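Side-chain contacts in histidinol-phosphate aminotransferase (Clostridium acetobutylicum, PDB 3FTB), which probably transfers amino groups with the help of a pyridoxal 5'-phosphate cofactor: residues Leu38-Lys42 / Ser43-Asn47; Glu267-Leu270 / Trp271-Lys274; Glu305-Ser308 / Gly309-Tyr313. One frame throughout, in Å; residues are numbered along the deposited sequence.

Interaction 1: residues Leu38-Lys42 / Ser43-Asn47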
# COMPACT_ATOMS: atom_id res chain seq x y z
N LEU A 38 -13.60 18.67 10.76
CA LEU A 38 -12.65 19.56 11.40
C LEU A 38 -11.26 19.50 10.77
O LEU A 38 -10.29 20.02 11.32
CB LEU A 38 -12.58 19.26 12.90
CG LEU A 38 -13.88 19.72 13.57
CD1 LEU A 38 -14.28 18.82 14.73
CD2 LEU A 38 -13.75 21.18 14.00
N GLY A 39 -11.19 18.87 9.59
CA GLY A 39 -10.00 18.86 8.77
C GLY A 39 -8.78 18.12 9.29
O GLY A 39 -8.83 17.46 10.33
N ILE A 40 -7.69 18.24 8.54
CA ILE A 40 -6.41 17.59 8.83
C ILE A 40 -5.80 18.13 10.12
O ILE A 40 -5.76 19.34 10.32
CB ILE A 40 -5.43 17.83 7.65
CG1 ILE A 40 -6.05 17.31 6.34
CG2 ILE A 40 -4.07 17.20 7.93
CD1 ILE A 40 -5.41 17.89 5.08
N PRO A 41 -5.32 17.23 11.00
CA PRO A 41 -4.68 17.65 12.25
C PRO A 41 -3.58 18.68 12.01
O PRO A 41 -2.75 18.54 11.10
CB PRO A 41 -4.08 16.35 12.80
CG PRO A 41 -4.97 15.30 12.26
CD PRO A 41 -5.39 15.76 10.89
N LYS A 42 -3.58 19.72 12.84
CA LYS A 42 -2.63 20.79 12.67
C LYS A 42 -1.21 20.26 12.86
O LYS A 42 -0.24 20.89 12.44
CB LYS A 42 -2.95 21.93 13.63
CG LYS A 42 -4.28 22.61 13.32
CD LYS A 42 -4.46 23.91 14.10
CE LYS A 42 -5.80 24.58 13.77
NZ LYS A 42 -6.96 23.84 14.34
N SER A 43 -1.11 19.08 13.48
CA SER A 43 0.19 18.49 13.78
C SER A 43 0.81 17.76 12.58
O SER A 43 1.96 17.33 12.62
CB SER A 43 0.08 17.54 14.97
OG SER A 43 -0.77 16.45 14.69
N PHE A 44 0.04 17.63 11.51
CA PHE A 44 0.58 17.01 10.31
C PHE A 44 1.32 18.05 9.47
O PHE A 44 2.38 17.77 8.91
CB PHE A 44 -0.52 16.38 9.47
CG PHE A 44 -0.01 15.75 8.21
CD1 PHE A 44 0.19 16.51 7.07
CD2 PHE A 44 0.32 14.40 8.18
CE1 PHE A 44 0.68 15.95 5.91
CE2 PHE A 44 0.80 13.83 7.03
CZ PHE A 44 0.99 14.60 5.89
N LEU A 45 0.74 19.24 9.38
CA LEU A 45 1.40 20.36 8.73
C LEU A 45 2.74 20.61 9.43
O LEU A 45 3.79 20.70 8.80
CB LEU A 45 0.52 21.61 8.83
CG LEU A 45 -0.88 21.63 8.20
CD1 LEU A 45 -1.74 20.46 8.67
CD2 LEU A 45 -1.57 22.97 8.51
N ASN A 46 2.69 20.70 10.76
CA ASN A 46 3.86 21.06 11.56
C ASN A 46 5.06 20.13 11.39
O ASN A 46 6.20 20.54 11.62
CB ASN A 46 3.49 21.17 13.05
CG ASN A 46 2.45 22.26 13.32
OD1 ASN A 46 2.27 23.18 12.52
ND2 ASN A 46 1.76 22.14 14.45
N ASN A 47 4.81 18.89 10.99
CA ASN A 47 5.89 17.92 10.79
C ASN A 47 6.04 17.45 9.36
O ASN A 47 6.56 16.36 9.12
CB ASN A 47 5.74 16.72 11.73
CG ASN A 47 5.83 17.11 13.18
OD1 ASN A 47 5.00 17.86 13.69
ND2 ASN A 47 6.84 16.59 13.88

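Interaction 2: residues Glu267-Leu270 / Trp271-Lys274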
# COMPACT_ATOMS: atom_id res chain seq x y z
N GLU A 267 -11.03 18.83 20.45
CA GLU A 267 -11.81 19.80 19.69
C GLU A 267 -12.81 19.03 18.83
O GLU A 267 -13.91 19.51 18.52
CB GLU A 267 -10.87 20.64 18.83
CG GLU A 267 -11.50 21.89 18.21
CD GLU A 267 -10.87 22.28 16.87
OE1 GLU A 267 -11.62 22.71 15.97
OE2 GLU A 267 -9.64 22.15 16.74
N SER A 268 -12.44 17.81 18.46
CA SER A 268 -13.27 16.95 17.62
C SER A 268 -14.43 16.36 18.43
O SER A 268 -15.59 16.44 18.02
CB SER A 268 -12.41 15.86 16.96
OG SER A 268 -11.48 16.42 16.04
N LEU A 269 -14.13 15.76 19.58
CA LEU A 269 -15.17 15.31 20.51
C LEU A 269 -16.13 16.45 20.83
O LEU A 269 -17.35 16.26 20.89
CB LEU A 269 -14.55 14.77 21.80
CG LEU A 269 -14.32 13.26 21.88
CD1 LEU A 269 -14.46 12.60 20.52
CD2 LEU A 269 -12.97 12.95 22.51
N LEU A 270 -15.57 17.63 21.05
CA LEU A 270 -16.36 18.83 21.32
C LEU A 270 -17.39 18.99 20.21
O LEU A 270 -18.52 19.45 20.43
CB LEU A 270 -15.42 20.04 21.36
CG LEU A 270 -15.49 20.95 22.59
CD1 LEU A 270 -15.05 22.36 22.22
CD2 LEU A 270 -16.88 20.95 23.20
N TRP A 271 -17.00 18.60 19.00
CA TRP A 271 -17.87 18.74 17.85
C TRP A 271 -19.05 17.77 17.91
O TRP A 271 -20.16 18.20 18.20
CB TRP A 271 -17.06 18.62 16.55
CG TRP A 271 -17.86 18.18 15.39
CD1 TRP A 271 -18.99 18.77 14.90
CD2 TRP A 271 -17.60 17.05 14.56
NE1 TRP A 271 -19.46 18.07 13.82
CE2 TRP A 271 -18.62 17.01 13.58
CE3 TRP A 271 -16.61 16.06 14.54
CZ2 TRP A 271 -18.68 16.02 12.61
CZ3 TRP A 271 -16.67 15.08 13.56
CH2 TRP A 271 -17.70 15.06 12.62
N ILE A 272 -18.82 16.48 17.66
CA ILE A 272 -19.93 15.52 17.54
C ILE A 272 -20.78 15.35 18.77
O ILE A 272 -21.94 14.98 18.66
CB ILE A 272 -19.51 14.09 17.11
CG1 ILE A 272 -18.08 13.80 17.57
CG2 ILE A 272 -19.78 13.85 15.62
CD1 ILE A 272 -17.96 13.50 19.05
N LYS A 273 -20.21 15.56 19.95
CA LYS A 273 -21.01 15.46 21.17
C LYS A 273 -22.24 16.35 21.04
O LYS A 273 -23.37 15.87 21.07
CB LYS A 273 -20.17 15.81 22.40
CG LYS A 273 -19.13 14.76 22.76
CD LYS A 273 -18.48 15.05 24.11
CE LYS A 273 -17.39 14.04 24.46
NZ LYS A 273 -17.92 12.65 24.60
N LYS A 274 -22.00 17.64 20.85
CA LYS A 274 -23.06 18.62 20.60
C LYS A 274 -23.79 18.38 19.29
O LYS A 274 -24.98 18.09 19.27
CB LYS A 274 -22.47 20.03 20.57
CG LYS A 274 -21.99 20.56 21.90
CD LYS A 274 -21.92 22.08 21.87
CE LYS A 274 -21.02 22.62 22.97
NZ LYS A 274 -19.57 22.41 22.68

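Interaction 3: residues Glu305-Ser308 / Gly309-Tyr313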
# COMPACT_ATOMS: atom_id res chain seq x y z
N GLU A 305 -40.65 7.52 4.97
CA GLU A 305 -42.09 7.31 4.85
C GLU A 305 -42.72 8.21 3.77
O GLU A 305 -42.57 9.43 3.81
CB GLU A 305 -42.77 7.57 6.19
CG GLU A 305 -44.23 7.17 6.23
CD GLU A 305 -44.93 7.73 7.44
OE1 GLU A 305 -44.51 8.81 7.91
OE2 GLU A 305 -45.90 7.10 7.92
N ASN A 306 -43.43 7.60 2.83
CA ASN A 306 -44.04 8.34 1.73
C ASN A 306 -43.02 8.91 0.76
O ASN A 306 -43.26 9.94 0.12
CB ASN A 306 -44.91 9.48 2.26
CG ASN A 306 -46.16 8.98 2.93
OD1 ASN A 306 -46.70 9.64 3.83
ND2 ASN A 306 -46.63 7.81 2.52
N ILE A 307 -41.88 8.22 0.66
CA ILE A 307 -40.78 8.64 -0.19
C ILE A 307 -39.67 7.60 -0.11
O ILE A 307 -39.37 7.08 0.97
CB ILE A 307 -40.24 10.04 0.20
CG1 ILE A 307 -39.15 10.49 -0.77
CG2 ILE A 307 -39.74 10.05 1.64
CD1 ILE A 307 -38.87 11.97 -0.69
N SER A 308 -39.08 7.29 -1.26
CA SER A 308 -37.99 6.32 -1.35
C SER A 308 -36.64 7.00 -1.25
O SER A 308 -36.50 8.17 -1.58
CB SER A 308 -38.09 5.54 -2.66
OG SER A 308 -38.30 6.42 -3.75
N GLY A 309 -35.64 6.25 -0.79
CA GLY A 309 -34.28 6.77 -0.70
C GLY A 309 -33.74 7.18 -2.06
O GLY A 309 -32.89 8.06 -2.15
N GLU A 310 -34.22 6.52 -3.11
CA GLU A 310 -33.84 6.90 -4.46
C GLU A 310 -34.53 8.20 -4.84
O GLU A 310 -33.93 9.06 -5.46
CB GLU A 310 -34.16 5.82 -5.49
CG GLU A 310 -33.52 6.11 -6.86
CD GLU A 310 -33.85 5.08 -7.93
OE1 GLU A 310 -35.02 4.63 -8.01
OE2 GLU A 310 -32.94 4.73 -8.72
N LYS A 311 -35.79 8.33 -4.44
CA LYS A 311 -36.53 9.55 -4.74
C LYS A 311 -35.94 10.69 -3.93
O LYS A 311 -35.65 11.76 -4.47
CB LYS A 311 -38.03 9.37 -4.46
CG LYS A 311 -38.89 10.56 -4.87
CD LYS A 311 -40.18 10.15 -5.59
CE LYS A 311 -40.98 9.11 -4.81
NZ LYS A 311 -40.65 7.70 -5.18
N LEU A 312 -35.74 10.45 -2.64
CA LEU A 312 -35.06 11.44 -1.81
C LEU A 312 -33.67 11.75 -2.38
O LEU A 312 -33.33 12.91 -2.57
CB LEU A 312 -34.97 10.98 -0.36
CG LEU A 312 -34.12 11.90 0.52
CD1 LEU A 312 -34.64 13.34 0.48
CD2 LEU A 312 -34.04 11.36 1.94
N TYR A 313 -32.88 10.70 -2.64
CA TYR A 313 -31.54 10.86 -3.23
C TYR A 313 -31.55 11.71 -4.50
O TYR A 313 -30.77 12.68 -4.63
CB TYR A 313 -30.93 9.48 -3.55
CG TYR A 313 -29.57 9.53 -4.23
CD1 TYR A 313 -28.40 9.44 -3.49
CD2 TYR A 313 -29.46 9.64 -5.61
CE1 TYR A 313 -27.16 9.49 -4.10
CE2 TYR A 313 -28.22 9.69 -6.23
CZ TYR A 313 -27.07 9.61 -5.47
OH TYR A 313 -25.84 9.66 -6.07

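Interaction 1: residues Leu38-Lys42 / Ser43-Asn47
I40 opens the contact by reaching forward to F44 and L45. P41, K42, S43 and F44 form a type I beta turn, which leads the chain from the loop into the short, weakly bonded helix 42-45. The CG2 methyl of I40 does the touching. It lies anti to the backbone N and meets F44 CB at 4.0 Å and L45 CD1 at 4.1 Å. It approaches the F44 ring obliquely. I40 and F44 also pack on L55 of the second subunit, so this apolar group is part of the dimer contact.

P41 supplies the bond that closes the turn. F44 N donates to P41 O over 3.0 Å, and the N-H points almost straight at the oxygen (167°). The donor sits well above the carbonyl plane, 54° out of it. L45 CD1 comes within 3.3 Å of the same P41 O, so this oxygen has a polar and an apolar neighbour. The proline ring rests on Y264 and D261, and its CB lies 3.8 Å from S43 OG. That hydroxyl has its main partner in D261, with a weak second bond to N257 O. The F44 ring turns away from the loop and fits among M219, I222, M253 and A254. This anchors the turn on helix 249-257 and the nearby loops.

K42 takes part mainly through its backbone. Its carbonyl oxygen takes a weak bond from N46 N at 3.4 Å. The N46 side chain folds back to the same oxygen, with CG anti to its own carbonyl carbon (chi1 -62°). N46 ND2 ends 3.1 Å from K42 O, but the angle is too poor for a hydrogen bond.

Interaction 2: residues Glu267-Leu270 / Trp271-Lys274
S268 O is shared by two donors one residue apart, W271 N and I272 N. The bond from I272 N is 3.3 Å long and comes in nearly along the C=O axis (167°). The one from W271 N is shorter but badly angled, and so weak. W271 N also has a weak bond to E267 O, so this N-H is divided between two acceptors. K273 N makes a more regular bond to L269 O at 3.1 Å, with an N-H...O angle of 159°. These bonds belong to one stretch of the long helix 262-285. Three follow the alpha-helical i to i+4 pattern, and the W271 to S268 bond spans only three residues.

Two polar side-chain atoms, S268 OG and W271 NE1, are satisfied by partners outside these residues. S268 OG is bonded to Y264 O, one turn earlier. W271 NE1 is bonded to K342 O, which ties the indole to the chain just after strand 336-340. W271 CG is anti to its backbone N (chi1 155°), and this leaves S268 O near the ring plane, at the edge, 3.6 Å from CE3. I272 CG2 lies over one face of the indole, 3.7 Å above it and offset toward the rim. I272 runs alongside L269, and their CD1 methyls meet at 3.9 Å. The K273 chain passes over L269 O and brings CE to 4.0 Å from L269 CB.

Interaction 3: residues Glu305-Ser308 / Gly309-Tyr313
No ring or other flat side chain spans the contact of I307 and S308 with K311 and L312. The Y313 ring turns away from the loop and packs on V322, I323 and R325 of strand 321-325.

The motif is a serine N-cap, here in the form of an ST motif. S308 sits just before helix 309-317 and uses both of its oxygens. Its OG accepts from K311 N at 3.2 Å, which caps an N-H of the first turn. Its backbone O accepts from L312 N at 2.6 Å. That bond is short and almost straight, at 178°. The S308 hydroxyl is set between the backbone N and the carbonyl carbon (chi1 47°), and this turns OG back toward the first turn. S308 N is buried by the contact and has no partner in the model.

The K311 side chain adds a third bond. It bends at chi2, chi3 and chi4, and so curls back until NZ donates to S308 OG at 3.0 Å. One hydroxyl oxygen is thus gripped by the main chain and the ammonium group of the same lysine. The ammonium charge would probably polarise the hydroxyl.

I307 closes the apolar side. It also packs on F288 and L361, and L312 shares F288 with it. The helix belongs to a beta-alpha-beta crossover from strand 299-304 to the parallel strand 321-325. I307 has CG1 anti to its backbone N (chi1 -176°), which brings the end of the side chain toward K311 and L312. I307 CG1 meets K311 CB at 4.0 Å, and I307 CD1 meets L312 CB at the same distance.

The three contacts follow one another along the chain; none nests in or crosses another, and each closes only a local turn. Interaction 1 leads from the loop after strand 29-30 into helix 42-45. Interaction 2 is a stretch of helix 262-285. Far apart in sequence, these two touch in space: L38 packs on E267, S268 and W271, and K42 NZ lies 4.0 Å from E267 OE2. The N-terminal loop is thus laid along the long helix. Interaction 3 starts helix 309-317, beside the five-stranded sheet. Its centre is about 38 Å from that of interaction 1 and about 30 Å from that of interaction 2, and it touches neither.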